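Local atomic coordinates of branched-chain-amino-acid aminotransferase (Pseudomonas sp. UW4, PDB entry 6JIF), a protein that catalyses the pyridoxal-phosphate-dependent transfer of amino groups between branched-chain amino acids and 2-oxo acids. Residues K237-G242 with P261-G266; N245-T250 with P332-L337; K254-N259 with G287-D292. All coordinates share one frame; numbering follows the deposited sequence.

All three contacts reach the same mixed sheet; contact 1 lines the pyridoxal phosphate pocket, and strand 245-250 of contact 2 starts at it with Asn245. Contacts 1 and 2 are buried; contact 3 is only partly so, with Asn259 and Asp288 exposed. Contact 1 is polar, carboxylates gripping a loop beside the cofactor. Contact 2, whose centre is about 16 Å from that of contact 1, is apolar, a strand meeting a helix. Contact 3 relies on backbone hydrogen bonds and a water. Strand 245-250 of contact 2 pairs antiparallel with strand 255-258 of contact 3, and Asn245 ND2 bonds to Leu264 O of contact 1. Ile238 N and Val289 O join contact 1 to contact 3.

Contact 1 (K237-G242 with P261-G266); sequences KIEEVG and PSVLPG. With PLP (pyridoxal-5'-phosphate), chain D.
Ser262 opens the grip of the 261-266 loop on Glu239, at a classic beta bulge where Glu239 and Glu240 both face Tyr229; Glu239 meets Ser262 while Glu240 reaches toward the loop and PLP. The serine OG lies between backbone N and carbonyl carbon (chi1 54°) and donates to Glu239 OE1 at 2.5 Å, a short bond using the oxygen's syn lone pair. Glu239 OE2 is held in turn by Ser260, so a buried carboxylate is tied at both oxygens. The short hydroxyl side chain of serine supplies it with a donor.

Val263 follows, its branched side chain lying against both acids: CG2 packs 3.8 Å from Glu239 O, while CG1 lies 3.6 Å from Glu240 OE2. At Leu264 the backbone N donates to Glu240 OE2 at 2.7 Å, almost along the C-O axis. The leucine side chain then lies against the cofactor ring, CG 3.6 Å from PLP C3, an apolar surface fit for an aromatic system. Gly266, at the N-cap of helix 267-278, comes close to PLP O4P, where a side chain would collide.

Bent at chi2 (-82°), Glu240 spans loop and cofactor, placing OE1 2.8 Å from pyridine N1 of PLP.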
ATOM      1  N   LYS B 237       4.336 -16.161  16.113  1.00 13.34           N
ATOM      2  CA  LYS B 237       5.770 -16.035  15.820  1.00 13.74           C
ATOM      3  C   LYS B 237       6.123 -14.589  15.499  1.00 12.39           C
ATOM      4  O   LYS B 237       5.388 -13.916  14.784  1.00 15.95           O
ATOM      5  CB  LYS B 237       6.144 -16.958  14.614  1.00 17.18           C
ATOM      6  CG  LYS B 237       6.080 -18.436  14.929  1.00 14.49           C
ATOM      7  CD  LYS B 237       6.076 -19.318  13.642  1.00 18.55           C
ATOM      8  CE  LYS B 237       4.807 -19.117  12.848  1.00 21.39           C
ATOM      9  NZ  LYS B 237       4.541 -20.205  11.808  1.00 22.64           N
ATOM     10  N   ILE B 238       7.249 -14.097  16.023  1.00 14.33           N
ATOM     11  CA  ILE B 238       7.683 -12.732  15.708  1.00 15.48           C
ATOM     12  C   ILE B 238       8.115 -12.629  14.257  1.00 14.22           C
ATOM     13  O   ILE B 238       8.841 -13.486  13.746  1.00 16.65           O
ATOM     14  CB  ILE B 238       8.851 -12.339  16.626  1.00 16.27           C
ATOM     15  CG1 ILE B 238       8.338 -12.284  18.062  1.00 13.32           C
ATOM     16  CG2 ILE B 238       9.483 -10.974  16.215  1.00 14.06           C
ATOM     17  CD1 ILE B 238       9.435 -12.060  19.108  1.00 12.35           C
ATOM     18  N   GLU B 239       7.701 -11.556  13.597  1.00 12.89           N
ATOM     19  CA  GLU B 239       8.137 -11.261  12.234  1.00 15.08           C
ATOM     20  C   GLU B 239       8.930  -9.973  12.113  1.00 17.74           C
ATOM     21  O   GLU B 239       9.991  -9.982  11.495  1.00 19.89           O
ATOM     22  CB  GLU B 239       6.942 -11.213  11.308  1.00 15.91           C
ATOM     23  CG  GLU B 239       6.248 -12.549  11.212  1.00 23.51           C
ATOM     24  CD  GLU B 239       5.894 -12.907   9.766  1.00 25.55           C
ATOM     25  OE1 GLU B 239       5.669 -11.962   8.965  1.00 23.85           O
ATOM     26  OE2 GLU B 239       5.860 -14.134   9.454  1.00 23.35           O
ATOM     27  N   GLU B 240       8.450  -8.855  12.688  1.00 13.83           N
ATOM     28  CA  GLU B 240       9.118  -7.575  12.471  1.00 16.78           C
ATOM     29  C   GLU B 240       8.968  -6.705  13.701  1.00 14.71           C
ATOM     30  O   GLU B 240       7.958  -6.766  14.403  1.00 14.05           O
ATOM     31  CB  GLU B 240       8.565  -6.752  11.286  1.00 20.44           C
ATOM     32  CG  GLU B 240       8.622  -7.435   9.932  1.00 27.44           C
ATOM     33  CD  GLU B 240       9.975  -7.315   9.281  1.00 33.86           C
ATOM     34  OE1 GLU B 240      10.917  -6.768   9.921  1.00 35.78           O
ATOM     35  OE2 GLU B 240      10.092  -7.736   8.118  1.00 36.43           O
ATOM     36  N   VAL B 241       9.947  -5.818  13.898  1.00 11.44           N
ATOM     37  CA  VAL B 241       9.911  -4.872  15.034  1.00 11.53           C
ATOM     38  C   VAL B 241       9.760  -3.501  14.400  1.00 18.05           C
ATOM     39  O   VAL B 241      10.749  -2.950  13.890  1.00 20.21           O
ATOM     40  CB  VAL B 241      11.177  -4.964  15.890  1.00 16.51           C
ATOM     41  CG1 VAL B 241      11.162  -3.945  17.085  1.00 18.21           C
ATOM     42  CG2 VAL B 241      11.394  -6.388  16.398  1.00 15.74           C
ATOM     43  N   GLY B 242       8.543  -2.978  14.353  1.00 15.65           N
ATOM     44  CA  GLY B 242       8.317  -1.707  13.669  1.00 17.35           C
ATOM     45  C   GLY B 242       8.688  -1.885  12.196  1.00 24.21           C
ATOM     46  O   GLY B 242       8.196  -2.818  11.542  1.00 27.15           O
ATOM     47  N   PRO B 261       7.862 -16.192   4.596  1.00 16.72           N
ATOM     48  CA  PRO B 261       7.629 -15.503   3.310  1.00 19.99           C
ATOM     49  C   PRO B 261       7.201 -14.043   3.453  1.00 21.83           C
ATOM     50  O   PRO B 261       7.333 -13.302   2.466  1.00 18.85           O
ATOM     51  CB  PRO B 261       6.526 -16.342   2.647  1.00 22.47           C
ATOM     52  CG  PRO B 261       6.622 -17.738   3.304  1.00 24.34           C
ATOM     53  CD  PRO B 261       7.101 -17.440   4.732  1.00 21.65           C
ATOM     54  N   SER B 262       6.739 -13.601   4.640  1.00 19.21           N
ATOM     55  CA  SER B 262       6.251 -12.228   4.816  1.00 15.02           C
ATOM     56  C   SER B 262       7.230 -11.308   5.543  1.00 15.01           C
ATOM     57  O   SER B 262       6.980 -10.100   5.589  1.00 17.83           O
ATOM     58  CB  SER B 262       4.897 -12.224   5.523  1.00 16.58           C
ATOM     59  OG  SER B 262       4.981 -12.952   6.749  1.00 19.56           O
ATOM     60  N   VAL B 263       8.361 -11.820   6.025  1.00 16.38           N
ATOM     61  CA  VAL B 263       9.419 -10.972   6.597  1.00 15.95           C
ATOM     62  C   VAL B 263      10.164 -10.205   5.504  1.00 18.79           C
ATOM     63  O   VAL B 263      10.591 -10.762   4.488  1.00 17.01           O
ATOM     64  CB  VAL B 263      10.387 -11.846   7.420  1.00 12.71           C
ATOM     65  CG1 VAL B 263      11.598 -11.053   7.934  1.00 14.33           C
ATOM     66  CG2 VAL B 263       9.683 -12.489   8.612  1.00 24.53           C
ATOM     67  N   LEU B 264      10.428  -8.934   5.757  1.00 16.96           N
ATOM     68  CA  LEU B 264      11.235  -8.124   4.844  1.00 20.71           C
ATOM     69  C   LEU B 264      12.704  -8.516   4.951  1.00 16.97           C
ATOM     70  O   LEU B 264      13.279  -8.455   6.050  1.00 14.88           O
ATOM     71  CB  LEU B 264      11.042  -6.641   5.177  1.00 19.82           C
ATOM     72  CG  LEU B 264      11.470  -5.571   4.161  1.00 19.12           C
ATOM     73  CD1 LEU B 264      12.949  -5.485   4.087  1.00 18.58           C
ATOM     74  CD2 LEU B 264      10.943  -5.749   2.746  1.00 19.84           C
ATOM     75  N   PRO B 265      13.347  -8.949   3.868  1.00 13.78           N
ATOM     76  CA  PRO B 265      14.736  -9.408   3.983  1.00 17.33           C
ATOM     77  C   PRO B 265      15.710  -8.241   4.084  1.00 14.72           C
ATOM     78  O   PRO B 265      16.072  -7.655   3.069  1.00 14.45           O
ATOM     79  CB  PRO B 265      14.968 -10.213   2.688  1.00 19.41           C
ATOM     80  CG  PRO B 265      13.850  -9.793   1.796  1.00 20.60           C
ATOM     81  CD  PRO B 265      12.715  -9.351   2.600  1.00 18.14           C
ATOM     82  N   GLY B 266      16.054  -7.842   5.306  1.00 13.64           N
ATOM     83  CA  GLY B 266      16.815  -6.621   5.482  1.00 17.27           C
ATOM     84  C   GLY B 266      18.277  -6.808   5.150  1.00 16.09           C
ATOM     85  O   GLY B 266      18.835  -7.898   5.312  1.00 13.78           O
TER
HETATM   86  N1  PLP D 401      11.876  -4.663   8.307  1.00 18.12           N
HETATM   87  C2  PLP D 401      10.993  -3.928   7.575  1.00 21.86           C
HETATM   88  C2A PLP D 401       9.542  -4.254   7.742  1.00 21.89           C
HETATM   89  C3  PLP D 401      11.444  -2.963   6.673  1.00 26.89           C
HETATM   90  O3  PLP D 401      10.539  -2.276   5.907  1.00 27.39           O
HETATM   91  C4  PLP D 401      12.835  -2.710   6.554  1.00 26.24           C
HETATM   92  C4A PLP D 401      13.384  -1.821   5.453  1.00 21.50           C
HETATM   93  C5  PLP D 401      13.699  -3.485   7.352  1.00 21.81           C
HETATM   94  C6  PLP D 401      13.201  -4.441   8.185  1.00 23.87           C
HETATM   95  C5A PLP D 401      15.183  -3.305   7.413  1.00 22.42           C
HETATM   96  O4P PLP D 401      15.750  -3.394   6.160  1.00 20.87           O
HETATM   97  P   PLP D 401      17.217  -2.805   5.946  1.00 18.33           P
HETATM   98  O1P PLP D 401      18.164  -3.425   6.944  1.00 17.61           O
HETATM   99  O2P PLP D 401      17.537  -3.282   4.521  1.00 15.20           O
HETATM  100  O3P PLP D 401      17.241  -1.288   6.108  1.00 20.47           O

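Contact 2 (N245-T250 with P332-L337); sequences NFFGIT and PVTQKL. With PLP (pyridoxal-5'-phosphate), chain D.
Phe247 and Ile249 reach the first turns of helix 332-346 through contrasting first torsions. The phenylalanine CG sits between its backbone N and carbonyl carbon (chi1 68°), which carries the ring out toward the helix, whereas Ile249 has CG1 beside its own N (chi1 -55°) and a second bend at chi2 that brings CD1 against both Val333 and Leu337.

The isoleucine makes the closest apolar approach, with CD1 3.9 Å from Val333 CG1, the two side chains meeting tip to tip. It touches Leu337 in the same manner, CD1 to CD1 at 4.2 Å. Val333 and Leu337 are one helical turn apart, hence both present methyls to the strand. A branched isoleucine suits the place because its CG2 also packs on Val333 while CD1 spans the two.

Phe247 covers the neighbouring part of the helix. Thr334 OG1 lies at the ring edge, near its plane, 4.1 Å from Phe247 CE1, and Leu337 CD1 is 4.3 Å from the same carbon. In this buried setting the Thr334 hydroxyl is satisfied by Glu299, whose other carboxylate oxygen takes the backbone N of Val333, so one acid of the sheet secures the first turn of the helix.

The strand and helix segments run at 126° to each other, 9.9 Å apart at closest approach. Strand 245-250 lies between strands 255-258 and 297-304; Phe255 from the first touches Ile249 and Leu337, and Ile309 of strand 308-317 packs on Phe247, Thr334 and Leu337, closing the helix onto the sheet.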
ATOM      1  N   ASN B 245      14.187  -5.495  11.378  1.00 15.35           N
ATOM      2  CA  ASN B 245      14.141  -6.929  11.635  1.00 13.92           C
ATOM      3  C   ASN B 245      14.430  -7.218  13.100  1.00 14.79           C
ATOM      4  O   ASN B 245      15.092  -6.421  13.785  1.00 14.96           O
ATOM      5  CB  ASN B 245      15.145  -7.675  10.786  1.00 11.42           C
ATOM      6  CG  ASN B 245      14.764  -7.648   9.319  1.00 16.92           C
ATOM      7  OD1 ASN B 245      15.511  -7.154   8.492  1.00 14.96           O
ATOM      8  ND2 ASN B 245      13.563  -8.097   9.026  1.00 13.82           N
ATOM      9  N   PHE B 246      13.915  -8.362  13.588  1.00 12.71           N
ATOM     10  CA  PHE B 246      14.160  -8.812  14.963  1.00 14.33           C
ATOM     11  C   PHE B 246      15.380  -9.725  14.989  1.00 14.68           C
ATOM     12  O   PHE B 246      15.597 -10.504  14.069  1.00 15.65           O
ATOM     13  CB  PHE B 246      12.949  -9.587  15.501  1.00 11.72           C
ATOM     14  CG  PHE B 246      13.149 -10.182  16.872  1.00 13.10           C
ATOM     15  CD1 PHE B 246      12.886  -9.421  18.019  1.00 15.67           C
ATOM     16  CD2 PHE B 246      13.575 -11.494  17.034  1.00 13.74           C
ATOM     17  CE1 PHE B 246      13.074  -9.939  19.310  1.00 16.93           C
ATOM     18  CE2 PHE B 246      13.728 -12.043  18.345  1.00 13.99           C
ATOM     19  CZ  PHE B 246      13.505 -11.260  19.463  1.00 15.20           C
ATOM     20  N   PHE B 247      16.174  -9.639  16.042  1.00 14.14           N
ATOM     21  CA  PHE B 247      17.091 -10.730  16.332  1.00 14.88           C
ATOM     22  C   PHE B 247      17.084 -10.981  17.842  1.00 17.68           C
ATOM     23  O   PHE B 247      16.829 -10.073  18.645  1.00 13.92           O
ATOM     24  CB  PHE B 247      18.506 -10.469  15.781  1.00 12.93           C
ATOM     25  CG  PHE B 247      19.231  -9.361  16.477  1.00 14.13           C
ATOM     26  CD1 PHE B 247      19.939  -9.596  17.664  1.00 18.65           C
ATOM     27  CD2 PHE B 247      19.167  -8.064  15.994  1.00 18.70           C
ATOM     28  CE1 PHE B 247      20.600  -8.553  18.321  1.00 23.09           C
ATOM     29  CE2 PHE B 247      19.793  -7.014  16.670  1.00 18.21           C
ATOM     30  CZ  PHE B 247      20.518  -7.262  17.838  1.00 18.51           C
ATOM     31  N   GLY B 248      17.285 -12.241  18.203  1.00 16.75           N
ATOM     32  CA  GLY B 248      17.506 -12.622  19.585  1.00 13.28           C
ATOM     33  C   GLY B 248      18.858 -13.302  19.697  1.00 17.98           C
ATOM     34  O   GLY B 248      19.332 -13.909  18.748  1.00 21.06           O
ATOM     35  N   ILE B 249      19.472 -13.209  20.873  1.00 18.11           N
ATOM     36  CA  ILE B 249      20.730 -13.891  21.176  1.00 12.90           C
ATOM     37  C   ILE B 249      20.416 -14.941  22.218  1.00 19.57           C
ATOM     38  O   ILE B 249      19.974 -14.582  23.307  1.00 17.47           O
ATOM     39  CB  ILE B 249      21.788 -12.924  21.733  1.00 16.65           C
ATOM     40  CG1 ILE B 249      22.023 -11.753  20.792  1.00 20.01           C
ATOM     41  CG2 ILE B 249      23.084 -13.711  22.063  1.00 20.12           C
ATOM     42  CD1 ILE B 249      22.526 -12.154  19.392  1.00 18.53           C
ATOM     43  N   THR B 250      20.573 -16.221  21.894  1.00 21.30           N
ATOM     44  CA  THR B 250      20.211 -17.280  22.826  1.00 18.07           C
ATOM     45  C   THR B 250      21.206 -17.386  23.977  1.00 20.30           C
ATOM     46  O   THR B 250      22.312 -16.842  23.944  1.00 19.17           O
ATOM     47  CB  THR B 250      20.160 -18.643  22.151  1.00 16.79           C
ATOM     48  OG1 THR B 250      21.486 -18.977  21.708  1.00 18.20           O
ATOM     49  CG2 THR B 250      19.212 -18.598  21.003  1.00 21.00           C
ATOM     50  N   PRO B 332      26.208  -7.410  26.156  1.00 19.28           N
ATOM     51  CA  PRO B 332      27.544  -7.365  25.532  1.00 16.29           C
ATOM     52  C   PRO B 332      27.579  -7.897  24.109  1.00 16.86           C
ATOM     53  O   PRO B 332      28.423  -7.445  23.306  1.00 18.50           O
ATOM     54  CB  PRO B 332      28.398  -8.221  26.468  1.00 22.82           C
ATOM     55  CG  PRO B 332      27.423  -9.165  27.102  1.00 23.06           C
ATOM     56  CD  PRO B 332      26.150  -8.356  27.283  1.00 22.79           C
ATOM     57  N   VAL B 333      26.744  -8.888  23.799  1.00 16.57           N
ATOM     58  CA  VAL B 333      26.766  -9.422  22.443  1.00 15.21           C
ATOM     59  C   VAL B 333      26.265  -8.368  21.477  1.00 13.62           C
ATOM     60  O   VAL B 333      26.830  -8.187  20.397  1.00 19.73           O
ATOM     61  CB  VAL B 333      25.955 -10.722  22.328  1.00 17.39           C
ATOM     62  CG1 VAL B 333      25.970 -11.195  20.827  1.00 17.95           C
ATOM     63  CG2 VAL B 333      26.535 -11.768  23.260  1.00 19.61           C
ATOM     64  N   THR B 334      25.165  -7.686  21.835  1.00 16.61           N
ATOM     65  CA  THR B 334      24.642  -6.602  21.016  1.00 16.14           C
ATOM     66  C   THR B 334      25.681  -5.518  20.835  1.00 19.87           C
ATOM     67  O   THR B 334      25.852  -4.992  19.728  1.00 15.32           O
ATOM     68  CB  THR B 334      23.358  -6.026  21.658  1.00 19.25           C
ATOM     69  OG1 THR B 334      22.335  -7.034  21.673  1.00 18.23           O
ATOM     70  CG2 THR B 334      22.827  -4.810  20.869  1.00 16.48           C
ATOM     71  N   GLN B 335      26.423  -5.205  21.903  1.00 17.21           N
ATOM     72  CA  GLN B 335      27.430  -4.174  21.784  1.00 17.30           C
ATOM     73  C   GLN B 335      28.489  -4.610  20.783  1.00 15.85           C
ATOM     74  O   GLN B 335      28.896  -3.824  19.937  1.00 17.48           O
ATOM     75  CB  GLN B 335      28.057  -3.856  23.147  1.00 22.41           C
ATOM     76  CG  GLN B 335      27.053  -3.100  23.999  1.00 25.53           C
ATOM     77  CD  GLN B 335      27.637  -2.414  25.211  1.00 39.82           C
ATOM     78  OE1 GLN B 335      27.686  -2.982  26.308  1.00 43.16           O
ATOM     79  NE2 GLN B 335      28.072  -1.178  25.025  1.00 42.63           N
ATOM     80  N   LYS B 336      28.887  -5.892  20.835  1.00 15.39           N
ATOM     81  CA  LYS B 336      29.930  -6.400  19.943  1.00 15.95           C
ATOM     82  C   LYS B 336      29.468  -6.377  18.485  1.00 17.96           C
ATOM     83  O   LYS B 336      30.234  -5.973  17.595  1.00 16.97           O
ATOM     84  CB  LYS B 336      30.328  -7.811  20.395  1.00 21.12           C
ATOM     85  CG  LYS B 336      31.419  -8.482  19.559  1.00 27.23           C
ATOM     86  CD  LYS B 336      31.815  -9.874  20.129  1.00 34.43           C
ATOM     87  CE  LYS B 336      30.621 -10.872  20.131  1.00 38.93           C
ATOM     88  NZ  LYS B 336      31.006 -12.255  20.613  1.00 40.88           N
ATOM     89  N   LEU B 337      28.220  -6.775  18.230  1.00 13.52           N
ATOM     90  CA  LEU B 337      27.650  -6.693  16.884  1.00 18.37           C
ATOM     91  C   LEU B 337      27.595  -5.250  16.393  1.00 17.80           C
ATOM     92  O   LEU B 337      27.886  -4.956  15.241  1.00 16.73           O
ATOM     93  CB  LEU B 337      26.241  -7.290  16.877  1.00 14.53           C
ATOM     94  CG  LEU B 337      26.159  -8.809  17.008  1.00 17.25           C
ATOM     95  CD1 LEU B 337      24.736  -9.240  17.405  1.00 16.53           C
ATOM     96  CD2 LEU B 337      26.537  -9.476  15.694  1.00 17.25           C
TER
HETATM   97  N1  PLP D 401      11.876  -4.663   8.307  1.00 18.12           N
HETATM   98  C2  PLP D 401      10.993  -3.928   7.575  1.00 21.86           C
HETATM   99  C2A PLP D 401       9.542  -4.254   7.742  1.00 21.89           C
HETATM  100  C3  PLP D 401      11.444  -2.963   6.673  1.00 26.89           C
HETATM  101  O3  PLP D 401      10.539  -2.276   5.907  1.00 27.39           O
HETATM  102  C4  PLP D 401      12.835  -2.710   6.554  1.00 26.24           C
HETATM  103  C4A PLP D 401      13.384  -1.821   5.453  1.00 21.50           C
HETATM  104  C5  PLP D 401      13.699  -3.485   7.352  1.00 21.81           C
HETATM  105  C6  PLP D 401      13.201  -4.441   8.185  1.00 23.87           C
HETATM  106  C5A PLP D 401      15.183  -3.305   7.413  1.00 22.42           C
HETATM  107  O4P PLP D 401      15.750  -3.394   6.160  1.00 20.87           O
HETATM  108  P   PLP D 401      17.217  -2.805   5.946  1.00 18.33           P
HETATM  109  O1P PLP D 401      18.164  -3.425   6.944  1.00 17.61           O
HETATM  110  O2P PLP D 401      17.537  -3.282   4.521  1.00 15.20           O
HETATM  111  O3P PLP D 401      17.241  -1.288   6.108  1.00 20.47           O

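Contact 3 (K254-N259 with G287-D292); sequences KFVTPN and GDVFID
Gly287 O accepts the N-H of Asn259 at 3.1 Å from Asn259 N and also has a weaker CA-H...O contact from Pro258 CA at 3.3 Å. Together with the bond from Gly287 N to Thr257 O, also 3.1 Å, this forms a parallel beta bridge in which Gly287 pairs with Pro258 at the end of strands 255-258 and 284-287. Both N-H bonds are somewhat bent, at 152° for Gly287 N and 141° for Asn259 N. Because proline has no N-H to offer, it suits a bridge position where the residues on its two sides, Thr257 and Asn259, supply the bonds. The connection between these strands passes through helix 267-278, so the unit is a beta-alpha-beta crossover.

Past the bridge, Val289 turns its side chain toward the strand. With CG1 anti to the backbone N (chi1 178°), its CG2 meets both Val256 and Pro258: it lies 3.9 Å from Val256 CG1 and the same distance from Pro258 CG. A beta-branched residue fills this buried corner without needing a long chain, and Phe246 of the adjoining strand touches both Val289 and Pro258. Val289 O accepts a backbone bond from Ile238 N, tying the loop to strand 238-241.

Thr257 faces away from the loop, and its hydroxyl bonds to Phe246 O. At the exposed end, the acidic Asp288 suits a solvent-facing place: a water donates to Asp288 OD1 and to Asn259 O, each 2.8 Å from the water oxygen.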
ATOM      1  N   LYS B 254      23.657 -18.002  20.195  1.00 21.55           N
ATOM      2  CA  LYS B 254      23.304 -18.055  18.779  1.00 21.72           C
ATOM      3  C   LYS B 254      22.536 -16.805  18.413  1.00 18.19           C
ATOM      4  O   LYS B 254      21.703 -16.335  19.202  1.00 18.72           O
ATOM      5  CB  LYS B 254      22.442 -19.288  18.480  1.00 24.41           C
ATOM      6  CG  LYS B 254      23.130 -20.577  18.853  1.00 27.62           C
ATOM      7  CD  LYS B 254      22.328 -21.775  18.434  1.00 26.93           C
ATOM      8  CE  LYS B 254      23.038 -23.058  18.912  1.00 29.38           C
ATOM      9  NZ  LYS B 254      22.113 -24.202  18.794  1.00 39.70           N
ATOM     10  N   PHE B 255      22.784 -16.293  17.191  1.00 15.87           N
ATOM     11  CA  PHE B 255      22.071 -15.137  16.649  1.00 16.18           C
ATOM     12  C   PHE B 255      20.858 -15.688  15.915  1.00 15.23           C
ATOM     13  O   PHE B 255      21.017 -16.446  14.951  1.00 16.10           O
ATOM     14  CB  PHE B 255      22.993 -14.351  15.726  1.00 17.23           C
ATOM     15  CG  PHE B 255      22.365 -13.144  15.053  1.00 12.81           C
ATOM     16  CD1 PHE B 255      21.570 -13.308  13.898  1.00 15.84           C
ATOM     17  CD2 PHE B 255      22.585 -11.851  15.536  1.00 15.66           C
ATOM     18  CE1 PHE B 255      21.021 -12.191  13.244  1.00 19.00           C
ATOM     19  CE2 PHE B 255      22.041 -10.737  14.911  1.00 16.18           C
ATOM     20  CZ  PHE B 255      21.258 -10.904  13.741  1.00 18.81           C
ATOM     21  N   VAL B 256      19.647 -15.396  16.418  1.00 13.66           N
ATOM     22  CA  VAL B 256      18.420 -16.001  15.870  1.00 12.88           C
ATOM     23  C   VAL B 256      17.565 -14.917  15.232  1.00 12.29           C
ATOM     24  O   VAL B 256      17.293 -13.881  15.838  1.00 13.46           O
ATOM     25  CB  VAL B 256      17.649 -16.755  16.962  1.00 14.11           C
ATOM     26  CG1 VAL B 256      16.441 -17.417  16.387  1.00 16.00           C
ATOM     27  CG2 VAL B 256      18.577 -17.788  17.601  1.00 15.05           C
ATOM     28  N   THR B 257      17.109 -15.163  14.005  1.00 12.12           N
ATOM     29  CA  THR B 257      16.240 -14.163  13.387  1.00 14.29           C
ATOM     30  C   THR B 257      15.113 -14.852  12.602  1.00 14.36           C
ATOM     31  O   THR B 257      15.293 -15.969  12.084  1.00 18.19           O
ATOM     32  CB  THR B 257      17.105 -13.205  12.523  1.00 18.09           C
ATOM     33  OG1 THR B 257      16.321 -12.079  12.108  1.00 19.21           O
ATOM     34  CG2 THR B 257      17.682 -13.938  11.294  1.00 16.12           C
ATOM     35  N   PRO B 258      13.918 -14.234  12.545  1.00 13.55           N
ATOM     36  CA  PRO B 258      12.785 -14.872  11.856  1.00 13.24           C
ATOM     37  C   PRO B 258      13.004 -15.111  10.379  1.00 15.28           C
ATOM     38  O   PRO B 258      13.670 -14.341   9.692  1.00 16.82           O
ATOM     39  CB  PRO B 258      11.624 -13.869  12.059  1.00 14.64           C
ATOM     40  CG  PRO B 258      11.961 -13.200  13.433  1.00 13.34           C
ATOM     41  CD  PRO B 258      13.491 -13.051  13.310  1.00 16.13           C
ATOM     42  N   ASN B 259      12.394 -16.196   9.900  1.00 13.27           N
ATOM     43  CA  ASN B 259      12.406 -16.561   8.490  1.00 16.53           C
ATOM     44  C   ASN B 259      10.972 -16.900   8.125  1.00 18.49           C
ATOM     45  O   ASN B 259      10.367 -17.764   8.763  1.00 19.71           O
ATOM     46  CB  ASN B 259      13.332 -17.764   8.293  1.00 19.24           C
ATOM     47  CG  ASN B 259      13.445 -18.188   6.854  1.00 31.55           C
ATOM     48  OD1 ASN B 259      13.210 -17.410   5.961  1.00 35.89           O
ATOM     49  ND2 ASN B 259      13.866 -19.409   6.642  1.00 43.69           N
ATOM     50  N   GLY B 287      14.816 -18.944  11.560  1.00 19.40           N
ATOM     51  CA  GLY B 287      13.738 -19.903  11.736  1.00 19.72           C
ATOM     52  C   GLY B 287      12.520 -19.325  12.440  1.00 22.04           C
ATOM     53  O   GLY B 287      12.247 -18.136  12.293  1.00 20.78           O
ATOM     54  N   ASP B 288      11.797 -20.130  13.206  1.00 23.27           N
ATOM     55  CA  ASP B 288      10.568 -19.685  13.876  1.00 16.24           C
ATOM     56  C   ASP B 288      10.935 -19.165  15.258  1.00 19.53           C
ATOM     57  O   ASP B 288      11.579 -19.871  16.046  1.00 18.56           O
ATOM     58  CB  ASP B 288       9.574 -20.827  14.026  1.00 15.88           C
ATOM     59  CG  ASP B 288       8.954 -21.255  12.713  1.00 24.11           C
ATOM     60  OD1 ASP B 288       8.952 -20.443  11.756  1.00 20.69           O
ATOM     61  OD2 ASP B 288       8.414 -22.395  12.665  1.00 25.90           O
ATOM     62  N   VAL B 289      10.519 -17.941  15.549  1.00 15.88           N
ATOM     63  CA  VAL B 289      10.766 -17.274  16.826  1.00 15.06           C
ATOM     64  C   VAL B 289       9.405 -17.178  17.529  1.00 17.17           C
ATOM     65  O   VAL B 289       8.595 -16.287  17.253  1.00 16.07           O
ATOM     66  CB  VAL B 289      11.424 -15.902  16.623  1.00 12.52           C
ATOM     67  CG1 VAL B 289      11.644 -15.187  17.972  1.00 15.32           C
ATOM     68  CG2 VAL B 289      12.883 -16.007  15.906  1.00 18.47           C
ATOM     69  N   PHE B 290       9.127 -18.105  18.439  1.00 15.56           N
ATOM     70  CA  PHE B 290       7.819 -18.129  19.092  1.00 15.69           C
ATOM     71  C   PHE B 290       7.649 -17.041  20.150  1.00 16.35           C
ATOM     72  O   PHE B 290       8.519 -16.822  21.008  1.00 15.59           O
ATOM     73  CB  PHE B 290       7.609 -19.516  19.681  1.00 15.10           C
ATOM     74  CG  PHE B 290       7.365 -20.557  18.615  1.00 15.47           C
ATOM     75  CD1 PHE B 290       6.115 -20.636  17.975  1.00 15.76           C
ATOM     76  CD2 PHE B 290       8.339 -21.461  18.260  1.00 20.80           C
ATOM     77  CE1 PHE B 290       5.883 -21.597  16.966  1.00 17.90           C
ATOM     78  CE2 PHE B 290       8.129 -22.427  17.237  1.00 18.79           C
ATOM     79  CZ  PHE B 290       6.903 -22.501  16.615  1.00 22.98           C
ATOM     80  N   ILE B 291       6.477 -16.394  20.140  1.00 13.96           N
ATOM     81  CA  ILE B 291       6.269 -15.292  21.110  1.00 13.81           C
ATOM     82  C   ILE B 291       6.048 -15.821  22.531  1.00 15.99           C
ATOM     83  O   ILE B 291       6.268 -15.075  23.503  1.00 17.82           O
ATOM     84  CB  ILE B 291       5.106 -14.395  20.633  1.00 18.44           C
ATOM     85  CG1 ILE B 291       5.008 -13.106  21.466  1.00 18.68           C
ATOM     86  CG2 ILE B 291       3.759 -15.182  20.704  1.00 16.00           C
ATOM     87  CD1 ILE B 291       6.295 -12.287  21.564  1.00 17.33           C
ATOM     88  N   ASP B 292       5.649 -17.097  22.682  1.00 17.86           N
ATOM     89  CA  ASP B 292       5.518 -17.721  23.995  1.00 19.31           C
ATOM     90  C   ASP B 292       6.868 -18.255  24.518  1.00 19.77           C
ATOM     91  O   ASP B 292       6.917 -18.815  25.619  1.00 20.88           O
ATOM     92  CB  ASP B 292       4.475 -18.856  23.958  1.00 19.92           C
ATOM     93  CG  ASP B 292       4.771 -19.934  22.852  1.00 27.29           C
ATOM     94  OD1 ASP B 292       4.696 -19.581  21.615  1.00 40.53           O
ATOM     95  OD2 ASP B 292       5.020 -21.134  23.227  1.00 32.22           O
TER
HETATM   96  O   HOH W   1       8.894 -17.745  11.106  1.00 20.19           O